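Local coordinates for protein bromoperoxidase A1 (Streptomyces aureofaciens, PDB 1A8Q) that halogenates organic compounds as a cofactor-free haloperoxidase, brominating as well as chlorinating, and may act in 7-chlorotetracycline biosynthesis, at residues Y13-G17 against D33-L39; R55-H59 against M185-I189; E99-Y103 against Y201-T205. Residue numbers count along the deposited sequence, not the author numbering.

Contact 1 of 3, residues Y13-G17 against D33-L39; sequences YKDWG and DAWQDQL
In the alpha/beta hydrolase fold, helices pack on a largely parallel sheet, here near its edge. The end of strand 10-16 meets the beginning of helix 36-44, the helix of the beta-alpha-beta crossover from strand 21-25 to strand 48-52. Residues 13-16 are extended; residues 33-35 are the end of a 3-10 segment, and Trp35 takes the N-cap position, with Leu39 N bonded to Trp35 O at 2.8 Å. CA atoms approach to 8.9 Å for Lys14 and Asp33 and to 7.6 Å for Trp16 and Leu39. The CA-to-CB bonds of Lys14 and Trp16 point toward residues 33-39; that of Asp15 points away, and its carboxylate forms a salt bridge with Arg48.

The apolar part joins Trp16 and Leu39. With chi1 of Trp16 in m and chi2 near 0°, the indole lays one face over Leu39 CD1, and its CZ3 reaches Leu39 CB at 3.5 Å. Leu39, in mt, continues inward onto Ala51 and Phe24 of the sheet. Gln36 OE1 sits at the indole edge, 3.7 Å from Trp16 CH2.

The polar part lies nearer the 3-10 segment. Lys14, with chi1 to chi4 m, t, -107° (between wells) and m, forms a salt bridge through NZ to Asp33 OD1 at 2.8 Å. The CA-to-CB bond of Asp33 points away, but chi1 in m brings its carboxylate nearer. Asp33 OD1 also accepts from Gln36 NE2 at 3.0 Å.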
ATOM      1  N   TYR A  13      -1.932 -15.715  -0.629  1.00  8.45           N
ATOM      2  CA  TYR A  13      -2.741 -14.783   0.141  1.00  6.85           C
ATOM      3  C   TYR A  13      -3.233 -15.475   1.425  1.00  7.59           C
ATOM      4  O   TYR A  13      -3.273 -16.702   1.467  1.00  9.79           O
ATOM      5  CB  TYR A  13      -3.960 -14.187  -0.621  1.00  6.43           C
ATOM      6  CG  TYR A  13      -4.939 -15.257  -1.082  1.00  7.33           C
ATOM      7  CD1 TYR A  13      -4.753 -16.045  -2.187  1.00  8.64           C
ATOM      8  CD2 TYR A  13      -6.092 -15.426  -0.305  1.00 10.20           C
ATOM      9  CE1 TYR A  13      -5.670 -17.017  -2.554  1.00 10.99           C
ATOM     10  CE2 TYR A  13      -7.047 -16.381  -0.677  1.00 12.35           C
ATOM     11  CZ  TYR A  13      -6.818 -17.159  -1.779  1.00 12.35           C
ATOM     12  OH  TYR A  13      -7.731 -18.130  -2.139  1.00 14.15           O
ATOM     13  N   LYS A  14      -3.533 -14.631   2.385  1.00  7.07           N
ATOM     14  CA  LYS A  14      -4.198 -15.041   3.627  1.00  6.97           C
ATOM     15  C   LYS A  14      -5.684 -14.723   3.526  1.00  9.40           C
ATOM     16  O   LYS A  14      -6.018 -13.697   2.932  1.00  8.95           O
ATOM     17  CB  LYS A  14      -3.641 -14.187   4.773  1.00  8.78           C
ATOM     18  CG  LYS A  14      -2.219 -14.614   5.153  1.00 11.32           C
ATOM     19  CD  LYS A  14      -1.707 -13.841   6.321  1.00 11.92           C
ATOM     20  CE  LYS A  14      -0.643 -12.794   6.051  1.00 13.71           C
ATOM     21  NZ  LYS A  14       0.515 -13.363   5.272  1.00 10.75           N
ATOM     22  N   ASP A  15      -6.541 -15.650   4.028  1.00  8.58           N
ATOM     23  CA  ASP A  15      -7.993 -15.382   3.876  1.00  8.81           C
ATOM     24  C   ASP A  15      -8.629 -15.828   5.190  1.00  9.92           C
ATOM     25  O   ASP A  15      -8.651 -17.063   5.450  1.00 10.29           O
ATOM     26  CB  ASP A  15      -8.505 -16.222   2.712  1.00 10.19           C
ATOM     27  CG  ASP A  15     -10.004 -16.147   2.444  1.00 11.70           C
ATOM     28  OD1 ASP A  15     -10.683 -15.493   3.230  1.00 11.95           O
ATOM     29  OD2 ASP A  15     -10.439 -16.742   1.459  1.00 15.31           O
ATOM     30  N   TRP A  16      -8.940 -14.853   6.011  1.00  7.80           N
ATOM     31  CA  TRP A  16      -9.388 -15.158   7.378  1.00  7.34           C
ATOM     32  C   TRP A  16     -10.841 -14.747   7.588  1.00 10.35           C
ATOM     33  O   TRP A  16     -11.228 -13.666   7.201  1.00  9.87           O
ATOM     34  CB  TRP A  16      -8.515 -14.328   8.326  1.00  7.32           C
ATOM     35  CG  TRP A  16      -7.076 -14.785   8.473  1.00  7.65           C
ATOM     36  CD1 TRP A  16      -6.481 -15.866   7.896  1.00 10.12           C
ATOM     37  CD2 TRP A  16      -6.065 -14.122   9.229  1.00  8.67           C
ATOM     38  NE1 TRP A  16      -5.156 -15.916   8.223  1.00  9.67           N
ATOM     39  CE2 TRP A  16      -4.871 -14.879   9.073  1.00 10.33           C
ATOM     40  CE3 TRP A  16      -6.030 -12.999  10.052  1.00  8.26           C
ATOM     41  CZ2 TRP A  16      -3.678 -14.510   9.694  1.00 11.08           C
ATOM     42  CZ3 TRP A  16      -4.857 -12.624  10.678  1.00 10.34           C
ATOM     43  CH2 TRP A  16      -3.677 -13.408  10.494  1.00 11.87           C
ATOM     44  N   GLY A  17     -11.581 -15.590   8.319  1.00 10.20           N
ATOM     45  CA  GLY A  17     -12.917 -15.131   8.708  1.00 12.38           C
ATOM     46  C   GLY A  17     -14.000 -15.299   7.672  1.00 14.15           C
ATOM     47  O   GLY A  17     -13.869 -15.797   6.574  1.00 15.87           O
ATOM     48  N   ASP A  33       2.138  -9.879   5.209  1.00  8.05           N
ATOM     49  CA  ASP A  33       2.379  -9.874   6.657  1.00  8.45           C
ATOM     50  C   ASP A  33       2.400  -8.488   7.257  1.00  7.33           C
ATOM     51  O   ASP A  33       2.292  -8.326   8.484  1.00  9.03           O
ATOM     52  CB  ASP A  33       3.755 -10.494   6.988  1.00  9.61           C
ATOM     53  CG  ASP A  33       3.724 -12.010   6.934  1.00 12.04           C
ATOM     54  OD1 ASP A  33       2.619 -12.552   6.885  1.00 12.43           O
ATOM     55  OD2 ASP A  33       4.820 -12.647   6.887  1.00 12.88           O
ATOM     56  N   ALA A  34       2.533  -7.395   6.490  1.00  5.01           N
ATOM     57  CA  ALA A  34       2.476  -6.027   6.933  1.00  6.87           C
ATOM     58  C   ALA A  34       1.057  -5.654   7.391  1.00  8.17           C
ATOM     59  O   ALA A  34       0.956  -4.530   7.883  1.00 10.61           O
ATOM     60  CB  ALA A  34       2.865  -5.028   5.838  1.00  7.89           C
ATOM     61  N   TRP A  35       0.108  -6.543   7.256  1.00  6.54           N
ATOM     62  CA  TRP A  35      -1.257  -6.205   7.636  1.00  6.11           C
ATOM     63  C   TRP A  35      -1.777  -7.132   8.729  1.00  6.93           C
ATOM     64  O   TRP A  35      -2.986  -7.100   9.000  1.00  9.58           O
ATOM     65  CB  TRP A  35      -2.161  -6.445   6.421  1.00  6.51           C
ATOM     66  CG  TRP A  35      -1.964  -5.441   5.301  1.00  6.02           C
ATOM     67  CD1 TRP A  35      -1.617  -5.730   4.024  1.00  8.26           C
ATOM     68  CD2 TRP A  35      -2.325  -4.052   5.347  1.00  7.12           C
ATOM     69  NE1 TRP A  35      -1.662  -4.564   3.257  1.00  7.95           N
ATOM     70  CE2 TRP A  35      -2.093  -3.535   4.043  1.00  8.26           C
ATOM     71  CE3 TRP A  35      -2.691  -3.174   6.352  1.00  7.14           C
ATOM     72  CZ2 TRP A  35      -2.302  -2.175   3.757  1.00 10.27           C
ATOM     73  CZ3 TRP A  35      -2.944  -1.829   6.070  1.00  9.11           C
ATOM     74  CH2 TRP A  35      -2.695  -1.336   4.762  1.00  7.18           C
ATOM     75  N   GLN A  36      -0.954  -7.984   9.343  1.00  6.72           N
ATOM     76  CA  GLN A  36      -1.585  -8.936  10.280  1.00  7.75           C
ATOM     77  C   GLN A  36      -2.358  -8.239  11.384  1.00  7.54           C
ATOM     78  O   GLN A  36      -3.376  -8.805  11.790  1.00  9.48           O
ATOM     79  CB  GLN A  36      -0.495  -9.842  10.879  1.00  9.10           C
ATOM     80  CG  GLN A  36      -0.064 -10.801   9.743  1.00 11.50           C
ATOM     81  CD  GLN A  36       0.311 -12.176  10.274  1.00 14.61           C
ATOM     82  OE1 GLN A  36      -0.206 -12.598  11.311  1.00 13.39           O
ATOM     83  NE2 GLN A  36       1.191 -12.861   9.550  1.00 17.12           N
ATOM     84  N   ASP A  37      -1.886  -7.111  11.907  1.00  7.45           N
ATOM     85  CA  ASP A  37      -2.643  -6.442  12.976  1.00 10.74           C
ATOM     86  C   ASP A  37      -4.047  -6.060  12.486  1.00 10.44           C
ATOM     87  O   ASP A  37      -5.018  -6.224  13.239  1.00  9.20           O
ATOM     88  CB  ASP A  37      -1.883  -5.228  13.433  1.00 13.48           C
ATOM     89  CG  ASP A  37      -0.568  -5.520  14.151  1.00 16.82           C
ATOM     90  OD1 ASP A  37      -0.538  -5.955  15.311  1.00 17.59           O
ATOM     91  OD2 ASP A  37       0.467  -5.172  13.565  1.00 18.66           O
ATOM     92  N   GLN A  38      -4.127  -5.498  11.294  1.00  8.46           N
ATOM     93  CA  GLN A  38      -5.414  -5.068  10.750  1.00  7.13           C
ATOM     94  C   GLN A  38      -6.288  -6.209  10.340  1.00  8.38           C
ATOM     95  O   GLN A  38      -7.524  -6.171  10.468  1.00  8.29           O
ATOM     96  CB  GLN A  38      -5.197  -4.134   9.503  1.00  7.09           C
ATOM     97  CG  GLN A  38      -4.606  -2.817   9.951  1.00  8.63           C
ATOM     98  CD  GLN A  38      -3.174  -2.850  10.412  1.00  8.96           C
ATOM     99  OE1 GLN A  38      -2.338  -3.520   9.803  1.00  9.46           O
ATOM    100  NE2 GLN A  38      -2.884  -2.118  11.479  1.00  9.61           N
ATOM    101  N   LEU A  39      -5.700  -7.321   9.839  1.00  8.05           N
ATOM    102  CA  LEU A  39      -6.470  -8.498   9.491  1.00  7.90           C
ATOM    103  C   LEU A  39      -7.187  -9.055  10.747  1.00  8.73           C
ATOM    104  O   LEU A  39      -8.392  -9.316  10.650  1.00  9.12           O
ATOM    105  CB  LEU A  39      -5.528  -9.628   9.008  1.00  9.37           C
ATOM    106  CG  LEU A  39      -5.117  -9.385   7.530  1.00 10.18           C
ATOM    107  CD1 LEU A  39      -3.943 -10.345   7.269  1.00 12.31           C
ATOM    108  CD2 LEU A  39      -6.240  -9.640   6.556  1.00 11.63           C
TER

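Contact 2 of 3, residues R55-H59 against M185-I189; sequences RGHGH and MAQTI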
ATOM      1  N   ARG A  55       3.069  -9.966  -6.801  1.00  5.35           N
ATOM      2  CA  ARG A  55       4.018 -10.812  -7.561  1.00  8.01           C
ATOM      3  C   ARG A  55       5.421 -10.418  -7.172  1.00  6.55           C
ATOM      4  O   ARG A  55       5.798  -9.276  -6.978  1.00  6.57           O
ATOM      5  CB  ARG A  55       3.792 -10.630  -9.074  1.00  8.09           C
ATOM      6  CG  ARG A  55       4.083  -9.187  -9.501  1.00  8.14           C
ATOM      7  CD  ARG A  55       3.428  -8.907 -10.848  1.00 12.43           C
ATOM      8  NE  ARG A  55       3.959  -9.671 -11.955  1.00 14.65           N
ATOM      9  CZ  ARG A  55       3.353 -10.604 -12.683  1.00 13.33           C
ATOM     10  NH1 ARG A  55       2.131 -11.061 -12.562  1.00 13.73           N
ATOM     11  NH2 ARG A  55       4.064 -11.162 -13.673  1.00 12.12           N
ATOM     12  N   GLY A  56       6.310 -11.472  -7.005  1.00  6.93           N
ATOM     13  CA  GLY A  56       7.678 -11.124  -6.617  1.00  7.78           C
ATOM     14  C   GLY A  56       7.910 -10.667  -5.189  1.00  7.31           C
ATOM     15  O   GLY A  56       8.995 -10.201  -4.863  1.00  6.71           O
ATOM     16  N   HIS A  57       6.930 -10.843  -4.284  1.00  5.74           N
ATOM     17  CA  HIS A  57       7.065 -10.444  -2.897  1.00  5.99           C
ATOM     18  C   HIS A  57       6.537 -11.632  -2.053  1.00  6.06           C
ATOM     19  O   HIS A  57       5.724 -12.415  -2.560  1.00  6.64           O
ATOM     20  CB  HIS A  57       6.192  -9.198  -2.579  1.00  6.15           C
ATOM     21  CG  HIS A  57       6.579  -7.927  -3.304  1.00  5.99           C
ATOM     22  ND1 HIS A  57       6.478  -7.758  -4.672  1.00  8.91           N
ATOM     23  CD2 HIS A  57       7.052  -6.769  -2.793  1.00  7.43           C
ATOM     24  CE1 HIS A  57       6.917  -6.561  -5.001  1.00  6.80           C
ATOM     25  NE2 HIS A  57       7.294  -5.943  -3.882  1.00  7.81           N
ATOM     26  N   GLY A  58       7.000 -11.673  -0.830  1.00  7.22           N
ATOM     27  CA  GLY A  58       6.475 -12.683   0.111  1.00  7.87           C
ATOM     28  C   GLY A  58       6.600 -14.084  -0.449  1.00  9.74           C
ATOM     29  O   GLY A  58       7.711 -14.500  -0.813  1.00  8.98           O
ATOM     30  N   HIS A  59       5.498 -14.818  -0.504  1.00  8.62           N
ATOM     31  CA  HIS A  59       5.471 -16.184  -0.989  1.00 10.87           C
ATOM     32  C   HIS A  59       4.842 -16.291  -2.368  1.00  9.45           C
ATOM     33  O   HIS A  59       4.533 -17.414  -2.812  1.00  9.85           O
ATOM     34  CB  HIS A  59       4.627 -17.086  -0.061  1.00 16.38           C
ATOM     35  CG  HIS A  59       5.309 -17.328   1.254  1.00 23.07           C
ATOM     36  ND1 HIS A  59       6.488 -17.982   1.413  1.00 27.05           N
ATOM     37  CD2 HIS A  59       4.866 -16.973   2.486  1.00 26.81           C
ATOM     38  CE1 HIS A  59       6.819 -18.013   2.701  1.00 27.56           C
ATOM     39  NE2 HIS A  59       5.834 -17.417   3.350  1.00 28.98           N
ATOM     40  N   MET A 185      13.403  -9.136   2.664  1.00  6.72           N
ATOM     41  CA  MET A 185      14.350 -10.128   2.116  1.00  7.90           C
ATOM     42  C   MET A 185      13.614 -11.091   1.236  1.00  8.85           C
ATOM     43  O   MET A 185      14.236 -11.833   0.447  1.00 11.43           O
ATOM     44  CB  MET A 185      15.068 -10.849   3.278  1.00 10.50           C
ATOM     45  CG  MET A 185      16.060  -9.901   3.970  1.00 12.91           C
ATOM     46  SD  MET A 185      17.395  -9.356   2.854  1.00 16.00           S
ATOM     47  CE  MET A 185      18.213 -10.953   2.700  1.00 19.39           C
ATOM     48  N   ALA A 186      12.274 -11.167   1.244  1.00  6.58           N
ATOM     49  CA  ALA A 186      11.541 -12.061   0.382  1.00  6.89           C
ATOM     50  C   ALA A 186      11.212 -11.402  -0.961  1.00  8.04           C
ATOM     51  O   ALA A 186      10.647 -12.114  -1.808  1.00  9.94           O
ATOM     52  CB  ALA A 186      10.211 -12.483   1.030  1.00  8.46           C
ATOM     53  N   GLN A 187      11.576 -10.133  -1.133  1.00  8.30           N
ATOM     54  CA  GLN A 187      11.238  -9.522  -2.437  1.00  6.58           C
ATOM     55  C   GLN A 187      12.348  -9.795  -3.480  1.00  8.43           C
ATOM     56  O   GLN A 187      13.512  -9.693  -3.098  1.00  8.35           O
ATOM     57  CB  GLN A 187      11.154  -8.031  -2.190  1.00  6.82           C
ATOM     58  CG  GLN A 187      10.772  -7.202  -3.435  1.00  8.33           C
ATOM     59  CD  GLN A 187      10.962  -5.720  -3.210  1.00  7.99           C
ATOM     60  OE1 GLN A 187      10.017  -4.878  -3.417  1.00 11.30           O
ATOM     61  NE2 GLN A 187      12.138  -5.304  -2.846  1.00  8.28           N
ATOM     62  N   THR A 188      11.949  -9.984  -4.732  1.00  7.35           N
ATOM     63  CA  THR A 188      13.023 -10.161  -5.737  1.00  7.94           C
ATOM     64  C   THR A 188      13.794  -8.872  -5.865  1.00  9.15           C
ATOM     65  O   THR A 188      13.305  -7.738  -5.692  1.00  8.87           O
ATOM     66  CB  THR A 188      12.473 -10.527  -7.118  1.00  8.80           C
ATOM     67  OG1 THR A 188      11.639  -9.429  -7.540  1.00  9.70           O
ATOM     68  CG2 THR A 188      11.659 -11.807  -7.057  1.00  8.15           C
ATOM     69  N   ILE A 189      15.066  -8.959  -6.337  1.00  8.01           N
ATOM     70  CA  ILE A 189      15.833  -7.714  -6.502  1.00  8.92           C
ATOM     71  C   ILE A 189      15.268  -6.885  -7.659  1.00  8.23           C
ATOM     72  O   ILE A 189      15.221  -5.663  -7.511  1.00  8.51           O
ATOM     73  CB  ILE A 189      17.338  -8.019  -6.755  1.00  8.43           C
ATOM     74  CG1 ILE A 189      18.137  -6.718  -6.603  1.00  9.50           C
ATOM     75  CG2 ILE A 189      17.479  -8.739  -8.094  1.00 10.01           C
ATOM     76  CD1 ILE A 189      19.665  -6.948  -6.590  1.00 13.54           C
TER
HETATM   77  O   HOH W   1      10.170 -13.175  -4.448  1.00 15.87           O
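In this alpha/beta hydrolase, a backbone hydrogen bond and an imidazole packed against a glutamine join a core loop to the helical insertion. The loop after strand 48-52 meets the insertion between strands 112-118 and 215-220 at the link between helices 174-184 and 189-201, with CA atoms only 4.3 Å apart at His57 and Gln187. The His57 side chain is about 10 Å from that of Ser94 of the catalytic triad.

His57 starts out with its CA-to-CB bond away from the other loop, yet chi1 in m and chi2 of 66° swing the imidazole back. The ring is steadied from its own loop, since His57 ND1 donates to Arg55 O at 2.8 Å. Gln187, extended in tt, lays its CG over one face of this ring in a CH-pi contact, 4.0 Å from the ring centroid and 22° off the normal. Gln187 OE1 comes to 3.0 Å from His57 NE2.

The backbone supplies the hydrogen bond between the loops, Thr188 N to Gly56 O at 3.0 Å. A water lies 2.9 Å from Ala186 O and 3.2 Å from Gly56 O, the second bond weak; with other acceptors also in reach it cannot serve all of them at once. At phi 73°, a CB on Gly56 would strike the preceding carbonyl O. Thr188, in p, is the N-cap of the next helix: its OG1 bonds Gly191 N and also Tyr67 OH.

Around the contact, Gln187 rests on Trp155 of helix 137-162, Arg55 reaches Asp75 of helix 69-82 in a salt bridge, and helix 189-201 starts directly beyond Thr188.

Contact 3 of 3, residues E99-Y103 against Y201-T205; sequences ELARY and YTDFT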
ATOM      1  N   GLU A  99      -1.970   0.352  -7.068  1.00  6.97           N
ATOM      2  CA  GLU A  99      -2.686  -0.853  -7.471  1.00  6.52           C
ATOM      3  C   GLU A  99      -4.195  -0.676  -7.318  1.00  7.06           C
ATOM      4  O   GLU A  99      -4.969  -1.100  -8.193  1.00  9.26           O
ATOM      5  CB  GLU A  99      -2.169  -2.051  -6.617  1.00  7.33           C
ATOM      6  CG  GLU A  99      -2.885  -3.375  -6.915  1.00  7.14           C
ATOM      7  CD  GLU A  99      -2.233  -4.554  -6.157  1.00  9.40           C
ATOM      8  OE1 GLU A  99      -0.993  -4.560  -6.082  1.00  9.56           O
ATOM      9  OE2 GLU A  99      -2.990  -5.390  -5.670  1.00 11.70           O
ATOM     10  N   LEU A 100      -4.608  -0.057  -6.233  1.00  6.44           N
ATOM     11  CA  LEU A 100      -6.042   0.192  -5.956  1.00  7.26           C
ATOM     12  C   LEU A 100      -6.590   1.177  -7.010  1.00  7.69           C
ATOM     13  O   LEU A 100      -7.553   0.815  -7.661  1.00  9.21           O
ATOM     14  CB  LEU A 100      -6.169   0.788  -4.563  1.00  8.35           C
ATOM     15  CG  LEU A 100      -7.584   0.745  -3.938  1.00  9.46           C
ATOM     16  CD1 LEU A 100      -7.502   1.129  -2.444  1.00 10.52           C
ATOM     17  CD2 LEU A 100      -8.487   1.753  -4.616  1.00 12.59           C
ATOM     18  N   ALA A 101      -5.867   2.250  -7.208  1.00  9.93           N
ATOM     19  CA  ALA A 101      -6.345   3.252  -8.211  1.00  9.99           C
ATOM     20  C   ALA A 101      -6.418   2.677  -9.595  1.00 10.50           C
ATOM     21  O   ALA A 101      -7.398   2.863 -10.359  1.00 10.42           O
ATOM     22  CB  ALA A 101      -5.409   4.437  -8.128  1.00 10.46           C
ATOM     23  N   ARG A 102      -5.392   1.941 -10.042  1.00 10.37           N
ATOM     24  CA  ARG A 102      -5.408   1.397 -11.395  1.00 11.67           C
ATOM     25  C   ARG A 102      -6.409   0.284 -11.536  1.00 10.34           C
ATOM     26  O   ARG A 102      -6.980   0.099 -12.599  1.00 11.67           O
ATOM     27  CB  ARG A 102      -3.961   1.014 -11.817  1.00 12.27           C
ATOM     28  CG  ARG A 102      -3.908   0.441 -13.228  1.00 13.32           C
ATOM     29  CD  ARG A 102      -4.292   1.460 -14.308  1.00 16.21           C
ATOM     30  NE  ARG A 102      -3.732   2.758 -14.041  1.00 17.36           N
ATOM     31  CZ  ARG A 102      -2.515   3.150 -14.423  1.00 20.85           C
ATOM     32  NH1 ARG A 102      -1.749   2.298 -15.092  1.00 20.31           N
ATOM     33  NH2 ARG A 102      -2.120   4.385 -14.114  1.00 22.43           N
ATOM     34  N   TYR A 103      -6.722  -0.496 -10.466  1.00  9.12           N
ATOM     35  CA  TYR A 103      -7.820  -1.443 -10.500  1.00  8.65           C
ATOM     36  C   TYR A 103      -9.156  -0.714 -10.776  1.00  9.59           C
ATOM     37  O   TYR A 103      -9.887  -1.205 -11.646  1.00 10.96           O
ATOM     38  CB  TYR A 103      -7.893  -2.219  -9.139  1.00 10.79           C
ATOM     39  CG  TYR A 103      -9.088  -3.158  -9.155  1.00 12.29           C
ATOM     40  CD1 TYR A 103      -9.102  -4.408  -9.737  1.00 12.81           C
ATOM     41  CD2 TYR A 103     -10.251  -2.683  -8.545  1.00 13.79           C
ATOM     42  CE1 TYR A 103     -10.258  -5.188  -9.729  1.00 12.41           C
ATOM     43  CE2 TYR A 103     -11.408  -3.443  -8.534  1.00 13.30           C
ATOM     44  CZ  TYR A 103     -11.398  -4.672  -9.121  1.00 13.24           C
ATOM     45  OH  TYR A 103     -12.554  -5.415  -9.095  1.00 15.05           O
ATOM     46  N   TYR A 201       6.920   7.509 -10.703  1.00 12.69           N
ATOM     47  CA  TYR A 201       6.633   8.294 -11.929  1.00 14.55           C
ATOM     48  C   TYR A 201       5.238   8.112 -12.476  1.00 16.72           C
ATOM     49  O   TYR A 201       4.854   8.846 -13.415  1.00 17.96           O
ATOM     50  CB  TYR A 201       7.692   7.891 -12.987  1.00 15.22           C
ATOM     51  CG  TYR A 201       9.077   8.366 -12.556  1.00 15.73           C
ATOM     52  CD1 TYR A 201       9.570   9.624 -12.865  1.00 16.70           C
ATOM     53  CD2 TYR A 201       9.890   7.509 -11.798  1.00 16.55           C
ATOM     54  CE1 TYR A 201      10.807  10.063 -12.429  1.00 17.40           C
ATOM     55  CE2 TYR A 201      11.123   7.948 -11.352  1.00 17.21           C
ATOM     56  CZ  TYR A 201      11.596   9.188 -11.705  1.00 18.51           C
ATOM     57  OH  TYR A 201      12.833   9.572 -11.210  1.00 20.01           O
ATOM     58  N   THR A 202       4.462   7.146 -11.983  1.00 13.70           N
ATOM     59  CA  THR A 202       3.142   6.911 -12.588  1.00 14.33           C
ATOM     60  C   THR A 202       2.139   7.922 -12.062  1.00 13.11           C
ATOM     61  O   THR A 202       2.099   8.170 -10.870  1.00 11.89           O
ATOM     62  CB  THR A 202       2.647   5.481 -12.300  1.00 14.24           C
ATOM     63  OG1 THR A 202       3.603   4.523 -12.797  1.00 14.65           O
ATOM     64  CG2 THR A 202       1.290   5.209 -12.922  1.00 14.25           C
ATOM     65  N   ASP A 203       1.337   8.478 -12.983  1.00 13.68           N
ATOM     66  CA  ASP A 203       0.337   9.475 -12.527  1.00 12.58           C
ATOM     67  C   ASP A 203      -1.024   8.827 -12.499  1.00 12.50           C
ATOM     68  O   ASP A 203      -1.532   8.295 -13.510  1.00 14.55           O
ATOM     69  CB  ASP A 203       0.420  10.652 -13.522  1.00 16.26           C
ATOM     70  CG  ASP A 203      -0.507  11.789 -13.215  1.00 18.12           C
ATOM     71  OD1 ASP A 203      -1.459  11.616 -12.439  1.00 17.50           O
ATOM     72  OD2 ASP A 203      -0.312  12.920 -13.722  1.00 19.11           O
ATOM     73  N   PHE A 204      -1.703   8.871 -11.338  1.00 11.70           N
ATOM     74  CA  PHE A 204      -3.012   8.232 -11.225  1.00 10.69           C
ATOM     75  C   PHE A 204      -4.136   9.262 -11.171  1.00 13.30           C
ATOM     76  O   PHE A 204      -5.268   8.894 -10.866  1.00 12.36           O
ATOM     77  CB  PHE A 204      -3.113   7.446  -9.873  1.00 10.93           C
ATOM     78  CG  PHE A 204      -2.031   6.373  -9.812  1.00  9.60           C
ATOM     79  CD1 PHE A 204      -2.228   5.156 -10.420  1.00 11.63           C
ATOM     80  CD2 PHE A 204      -0.842   6.675  -9.184  1.00 11.41           C
ATOM     81  CE1 PHE A 204      -1.218   4.184 -10.384  1.00 10.41           C
ATOM     82  CE2 PHE A 204       0.190   5.708  -9.150  1.00 10.76           C
ATOM     83  CZ  PHE A 204      -0.041   4.484  -9.743  1.00 10.39           C
ATOM     84  N   THR A 205      -3.841  10.505 -11.557  1.00 13.75           N
ATOM     85  CA  THR A 205      -4.929  11.508 -11.471  1.00 14.78           C
ATOM     86  C   THR A 205      -6.177  11.077 -12.209  1.00 12.74           C
ATOM     87  O   THR A 205      -7.271  11.205 -11.628  1.00 13.90           O
ATOM     88  CB  THR A 205      -4.404  12.843 -12.039  1.00 13.93           C
ATOM     89  OG1 THR A 205      -3.253  13.269 -11.323  1.00 16.25           O
ATOM     90  CG2 THR A 205      -5.461  13.945 -11.883  1.00 16.99           C
TER
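The nucleophile elbow of an alpha/beta hydrolase is followed at once by a helix that runs back through the core, and this contact shows what can rest on that helix. Helix 96-107 begins just after the catalytic Ser94, and its residues 99-103 meet the turn 201-205, where the helical insertion between strands 112-118 and 215-220 returns to the core. The side chain of Phe204 lies about 11 Å from that of Ser94.

Ala101 and Phe204 make the closest backbone approach, 6.7 Å between CA atoms, and both CA-to-CB bonds point toward the partner. A small methyl leaves room for a large ring: Ala101 CB touches Phe204 CD1 at 4.0 Å. One residue on, Arg102 begins sideways, but chi2 and chi3 in p curl its end toward the turn, where NH2 packs 3.8 Å from Phe204 CD1 and 3.7 Å from Thr202 CG2. Asp203 O is a long 4.0 Å from Arg102 NH2; the charge is met by salt bridges from Arg102 NE to Asp207 and from NH1 to Asp70. Thr202 OG1, likewise, bonds back to Ala198 O.

The turn holds its own shape. Asp203 OD1 accepts from Thr205 N at 2.8 Å, an Asx turn, and from Thr205 OG1 at 2.7 Å, while Phe204 occupies the N-cap position before helix 205-208.

Seen in the wider fold, Phe204 meets Phe69 edge-to-face at the start of helix 69-82, and Leu100 of helix 96-107 faces strands 88-93 and 112-118.

How the contacts relate
Taken together, contact 1 packs a helix on the sheet within the core of this alpha/beta hydrolase, whereas contacts 2 and 3 join the core to the helical insertion. Contact 1 lies away from the catalytic triad of Ser94, Asp223 and His252, and closes before the others open. Contacts 2 and 3 cross along the chain and share helix 189-201, which starts within residues 185-189 and ends within residues 201-205, so each of its ends is tied to a core element. Their centres are 21 Å apart, while His57 and Phe204 lie about 10 and 11 Å from Ser94 between side chains. Contacts 1 and 3, with centres 23 Å apart, occupy opposite sides of the chain's centre.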